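TRNA (adenine(22)-N(1))-methyltransferase (Bacillus subtilis, PDB 6Q56) catalyses the S-adenosyl-L-methionine-dependent methylation of adenosine 22 in tRNA, giving N(1)-methyladenosine. Local coordinates at residues I119-I124 with Y153-A158; V22-G27 with G86-I91. The protein carries 2 engineered substitutions. All coordinates share one frame; numbering follows the deposited sequence.

Contact 1. Residues I119-I124 with Y153-A158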
loop_
_atom_site.group_PDB
_atom_site.type_symbol
_atom_site.label_atom_id
_atom_site.label_comp_id
_atom_site.label_asym_id
_atom_site.label_seq_id
_atom_site.Cartn_x
_atom_site.Cartn_y
_atom_site.Cartn_z
ATOM N N ILE A 119 -6.438 0.859 -3.245
ATOM C CA ILE A 119 -6.206 -0.177 -2.259
ATOM C C ILE A 119 -4.742 -0.534 -2.413
ATOM O O ILE A 119 -4.356 -1.292 -3.295
ATOM C CB ILE A 119 -7.087 -1.404 -2.491
ATOM C CG1 ILE A 119 -8.516 -0.977 -2.802
ATOM C CG2 ILE A 119 -7.055 -2.308 -1.274
ATOM C CD1 ILE A 119 -9.364 -2.087 -3.364
ATOM N N LEU A 120 -3.929 0.047 -1.549
ATOM C CA LEU A 120 -2.495 -0.119 -1.597
ATOM C C LEU A 120 -1.952 -1.021 -0.505
ATOM O O LEU A 120 -2.256 -0.843 0.662
ATOM C CB LEU A 120 -1.867 1.258 -1.490
ATOM C CG LEU A 120 -2.567 2.295 -2.366
ATOM C CD1 LEU A 120 -2.223 3.710 -1.954
ATOM C CD2 LEU A 120 -2.223 2.060 -3.820
ATOM N N GLN A 121 -1.134 -1.983 -0.905
ATOM C CA GLN A 121 -0.536 -2.917 0.031
ATOM C C GLN A 121 0.980 -2.842 -0.033
ATOM O O GLN A 121 1.621 -3.561 -0.790
ATOM C CB GLN A 121 -1.017 -4.343 -0.226
ATOM C CG GLN A 121 -0.563 -5.344 0.818
ATOM C CD GLN A 121 0.771 -5.971 0.491
ATOM O OE1 GLN A 121 0.956 -6.545 -0.571
ATOM N NE2 GLN A 121 1.706 -5.869 1.410
ATOM N N PRO A 122 1.563 -1.960 0.758
ATOM C CA PRO A 122 3.015 -1.823 0.762
ATOM C C PRO A 122 3.690 -2.906 1.599
ATOM O O PRO A 122 3.198 -3.252 2.662
ATOM C CB PRO A 122 3.231 -0.452 1.389
ATOM C CG PRO A 122 2.058 -0.250 2.268
ATOM C CD PRO A 122 0.913 -0.997 1.657
ATOM N N ASN A 123 4.847 -3.374 1.164
ATOM C CA ASN A 123 5.584 -4.359 1.936
ATOM C C ASN A 123 6.339 -3.686 3.086
ATOM O O ASN A 123 6.625 -4.310 4.093
ATOM C CB ASN A 123 6.531 -5.128 1.030
ATOM C CG ASN A 123 5.799 -6.095 0.127
ATOM O OD1 ASN A 123 4.772 -6.653 0.505
ATOM N ND2 ASN A 123 6.316 -6.292 -1.072
ATOM N N ILE A 124 6.670 -2.441 2.819
ATOM C CA ILE A 124 7.369 -1.627 3.766
ATOM C C ILE A 124 7.264 -0.169 3.346
ATOM O O ILE A 124 7.066 0.173 2.173
ATOM C CB ILE A 124 8.816 -2.094 3.965
ATOM C CG1 ILE A 124 9.567 -2.001 2.648
ATOM C CG2 ILE A 124 8.863 -3.512 4.551
ATOM C CD1 ILE A 124 11.019 -2.384 2.753
ATOM N N TYR A 153 2.038 -7.200 7.105
ATOM C CA TYR A 153 1.717 -6.499 5.887
ATOM C C TYR A 153 0.604 -5.519 6.160
ATOM O O TYR A 153 -0.318 -5.808 6.904
ATOM C CB TYR A 153 1.315 -7.483 4.792
ATOM C CG TYR A 153 0.030 -8.217 5.074
ATOM C CD1 TYR A 153 -1.193 -7.664 4.738
ATOM C CD2 TYR A 153 0.037 -9.463 5.677
ATOM C CE1 TYR A 153 -2.370 -8.330 4.997
ATOM C CE2 TYR A 153 -1.139 -10.137 5.939
ATOM C CZ TYR A 153 -2.335 -9.566 5.598
ATOM O OH TYR A 153 -3.499 -10.228 5.853
ATOM N N GLU A 154 0.714 -4.349 5.554
ATOM C CA GLU A 154 -0.271 -3.308 5.712
ATOM C C GLU A 154 -1.057 -3.123 4.432
ATOM O O GLU A 154 -0.557 -3.374 3.346
ATOM C CB GLU A 154 0.411 -1.998 6.059
ATOM C CG GLU A 154 0.978 -1.940 7.455
ATOM C CD GLU A 154 2.120 -0.963 7.560
ATOM O OE1 GLU A 154 2.896 -0.868 6.600
ATOM O OE2 GLU A 154 2.241 -0.300 8.598
ATOM N N VAL A 155 -2.291 -2.672 4.576
ATOM C CA VAL A 155 -3.159 -2.420 3.444
ATOM C C VAL A 155 -3.852 -1.091 3.681
ATOM O O VAL A 155 -4.546 -0.909 4.670
ATOM C CB VAL A 155 -4.198 -3.532 3.254
ATOM C CG1 VAL A 155 -5.165 -3.171 2.143
ATOM C CG2 VAL A 155 -3.513 -4.843 2.943
ATOM N N LEU A 156 -3.640 -0.160 2.765
ATOM C CA LEU A 156 -4.222 1.164 2.871
ATOM C C LEU A 156 -5.316 1.352 1.843
ATOM O O LEU A 156 -5.163 0.995 0.687
ATOM C CB LEU A 156 -3.149 2.232 2.688
ATOM C CG LEU A 156 -2.183 2.432 3.852
ATOM C CD1 LEU A 156 -1.447 1.150 4.193
ATOM C CD2 LEU A 156 -1.208 3.543 3.538
ATOM N N VAL A 157 -6.425 1.923 2.277
ATOM C CA VAL A 157 -7.548 2.164 1.401
ATOM C C VAL A 157 -7.856 3.637 1.401
ATOM O O VAL A 157 -8.038 4.237 2.446
ATOM C CB VAL A 157 -8.790 1.402 1.857
ATOM C CG1 VAL A 157 -9.956 1.707 0.943
ATOM C CG2 VAL A 157 -8.496 -0.083 1.919
ATOM N N ALA A 158 -7.904 4.216 0.215
ATOM C CA ALA A 158 -8.172 5.627 0.089
ATOM C C ALA A 158 -9.108 5.951 -1.058
ATOM O O ALA A 158 -9.182 5.240 -2.043
ATOM C CB ALA A 158 -6.872 6.384 -0.076
#
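Leu120 and Leu156 form an antiparallel hydrogen-bonded pair. Leu120 N donates to Leu156 O at 2.7 Å. Leu156 N returns a nearly straight bond (174°) to Leu120 O at 2.6 Å. On the face carrying Ile119 and Val157, Ile119 CG2, anti to the backbone N, is thereby laid alongside two valines, 4.0 Å from Val155 CG1 and 4.1 Å from Val157 CG2. Further along, Gln121 bends at chi2 (-89°). Its CG packs on Val155 CG2 at 3.7 Å and lies 3.2 Å from Glu154 O. The amide reaches forward along its own strand, and Gln121 NE2 donates to Asn123 OD1 at 3.3 Å, from above the plane of that carbonyl. Gln121 OE1 accepts from Gly95 N and Arg9 NH1, which fix the amide's rotation. Helix 8-14 covers Ile119 and Val155, and helix 127-135 covers Leu120 and Pro122. An alanine in place of Gln121 would probably leave Gly95 N and Arg9 NH1 without their acceptor and open a gap beside Val155. The buried Glu154 O has no hydrogen-bond donor in the model. Pro122 has no N-H to give it, so Glu154 O faces C-H groups here, among them Gln121 CA and Pro122 CD.

Contact 2. Residues V22-G27 with G86-I91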
loop_
_atom_site.group_PDB
_atom_site.type_symbol
_atom_site.label_atom_id
_atom_site.label_comp_id
_atom_site.label_asym_id
_atom_site.label_seq_id
_atom_site.Cartn_x
_atom_site.Cartn_y
_atom_site.Cartn_z
ATOM N N VAL A 22 -14.639 -1.764 -11.729
ATOM C CA VAL A 22 -13.689 -2.168 -12.734
ATOM C C VAL A 22 -12.390 -1.869 -12.013
ATOM O O VAL A 22 -12.144 -0.738 -11.627
ATOM C CB VAL A 22 -13.781 -1.347 -14.016
ATOM C CG1 VAL A 22 -12.609 -1.666 -14.913
ATOM C CG2 VAL A 22 -15.086 -1.627 -14.722
ATOM N N MET A 23 -11.575 -2.888 -11.809
ATOM C CA MET A 23 -10.332 -2.720 -11.088
ATOM C C MET A 23 -9.109 -2.901 -11.947
ATOM O O MET A 23 -9.123 -3.633 -12.923
ATOM C CB MET A 23 -10.260 -3.758 -9.984
ATOM C CG MET A 23 -10.556 -5.148 -10.497
ATOM S SD MET A 23 -9.917 -6.455 -9.460
ATOM C CE MET A 23 -8.237 -5.893 -9.270
ATOM N N ALA A 24 -8.047 -2.227 -11.548
ATOM C CA ALA A 24 -6.779 -2.324 -12.223
ATOM C C ALA A 24 -5.779 -2.770 -11.185
ATOM O O ALA A 24 -5.573 -2.105 -10.186
ATOM C CB ALA A 24 -6.373 -1.000 -12.825
ATOM N N ASP A 25 -5.166 -3.912 -11.432
ATOM C CA ASP A 25 -4.172 -4.460 -10.537
ATOM C C ASP A 25 -2.817 -4.206 -11.160
ATOM O O ASP A 25 -2.466 -4.801 -12.164
ATOM C CB ASP A 25 -4.401 -5.950 -10.319
ATOM C CG ASP A 25 -3.524 -6.522 -9.226
ATOM O OD1 ASP A 25 -2.999 -5.745 -8.416
ATOM O OD2 ASP A 25 -3.374 -7.750 -9.179
ATOM N N ILE A 26 -2.067 -3.303 -10.554
ATOM C CA ILE A 26 -0.756 -2.944 -11.038
ATOM C C ILE A 26 0.282 -3.926 -10.515
ATOM O O ILE A 26 0.316 -4.229 -9.332
ATOM C CB ILE A 26 -0.408 -1.518 -10.605
ATOM C CG1 ILE A 26 -1.613 -0.607 -10.825
ATOM C CG2 ILE A 26 0.805 -1.009 -11.357
ATOM C CD1 ILE A 26 -2.126 -0.593 -12.244
ATOM N N GLY A 27 1.109 -4.431 -11.419
ATOM C CA GLY A 27 2.130 -5.394 -11.074
ATOM C C GLY A 27 1.459 -6.642 -10.556
ATOM O O GLY A 27 1.916 -7.255 -9.612
ATOM N N GLY A 86 -10.181 7.206 -16.222
ATOM C CA GLY A 86 -11.579 6.863 -16.083
ATOM C C GLY A 86 -11.938 5.475 -16.548
ATOM O O GLY A 86 -13.098 5.176 -16.792
ATOM N N GLU A 87 -10.944 4.612 -16.651
ATOM C CA GLU A 87 -11.189 3.249 -17.077
ATOM C C GLU A 87 -11.527 2.370 -15.888
ATOM O O GLU A 87 -12.442 1.562 -15.946
ATOM C CB GLU A 87 -9.969 2.704 -17.806
ATOM C CG GLU A 87 -10.197 1.357 -18.439
ATOM C CD GLU A 87 -9.128 1.004 -19.439
ATOM O OE1 GLU A 87 -7.997 1.497 -19.300
ATOM O OE2 GLU A 87 -9.427 0.229 -20.359
ATOM N N ALA A 88 -10.783 2.536 -14.804
ATOM C CA ALA A 88 -11.006 1.739 -13.610
ATOM C C ALA A 88 -11.619 2.532 -12.467
ATOM O O ALA A 88 -11.399 3.723 -12.331
ATOM C CB ALA A 88 -9.700 1.115 -13.160
ATOM N N ASP A 89 -12.395 1.840 -11.650
ATOM C CA ASP A 89 -13.054 2.443 -10.509
ATOM C C ASP A 89 -12.321 2.137 -9.211
ATOM O O ASP A 89 -12.578 2.732 -8.181
ATOM C CB ASP A 89 -14.477 1.927 -10.429
ATOM C CG ASP A 89 -15.296 2.344 -11.612
ATOM O OD1 ASP A 89 -15.243 3.535 -11.959
ATOM O OD2 ASP A 89 -15.978 1.485 -12.201
ATOM N N ALA A 90 -11.406 1.192 -9.289
ATOM C CA ALA A 90 -10.613 0.799 -8.147
ATOM C C ALA A 90 -9.246 0.420 -8.654
ATOM O O ALA A 90 -9.116 -0.150 -9.719
ATOM C CB ALA A 90 -11.251 -0.365 -7.425
ATOM N N ILE A 91 -8.224 0.739 -7.886
ATOM C CA ILE A 91 -6.882 0.412 -8.284
ATOM C C ILE A 91 -6.155 -0.270 -7.150
ATOM O O ILE A 91 -6.082 0.241 -6.048
ATOM C CB ILE A 91 -6.110 1.657 -8.718
ATOM C CG1 ILE A 91 -6.840 2.337 -9.870
ATOM C CG2 ILE A 91 -4.701 1.282 -9.122
ATOM C CD1 ILE A 91 -6.032 3.409 -10.539
#
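Val22 lies against the turn formed by Glu87, Ala88 and Asp89. Its CB is 3.7 Å from Glu87 O. Val22 CG1, anti to the backbone N (chi1 170°), comes closer, 3.4 Å from Glu87 O, and also meets Ala88. The other branch turns to the carboxylate, and Val22 CG2 stands 4.1 Å from Asp89 OD2. The backbone of Val22 adds a two-pronged grip. Val22 O accepts from Asp89 N at 2.6 Å, in the carbonyl plane. It also accepts from Ala90 N at 3.1 Å, tilted 25° from that plane. Parallel pairing then sets in, with Ala24 N bonded to Ala90 O at 3.0 Å. On the face carrying Ala24 and Ile91, the methyl of Ala24 meets that of Ala88, CB to CB, at 4.0 Å. The side chains of Ile26 and Ile91 cross, with Ile26 CG1 4.0 Å from Ile91 CG2. Strand 43-50 borders strand 21-26 on its other edge, and the salt bridge from Glu87 to Arg75 ties the turn to strand 72-76. The pairing joins the first and fourth strands of the sheet, as in the Rossmann-like fold of class I methyltransferases, where the loop after the first strand usually contributes to the S-adenosylmethionine site.

How the contacts relate
Contacts 1 and 2 lie in one mixed seven-stranded sheet, with centres about 15 Å apart. Contact 2 comes first in the chain and closes before contact 1 opens. Strands 90-96 and 117-122 are neighbours, so the two contacts meet through a probable hydrogen bond between Ile119 N and Ile91 O at 2.9 Å. Strand order is 3-2-1-4-5-7-6. Contact 2 joins strands 21-26 and 90-96 in the parallel part. Contact 1 joins strand 117-122 to the antiparallel strand 151-159, where the direction changes. Together they run from the middle of the sheet toward strand 139-148 at its edge. Strand 151-159, reversed between 117-122 and 139-148, is the hallmark of class I methyltransferases.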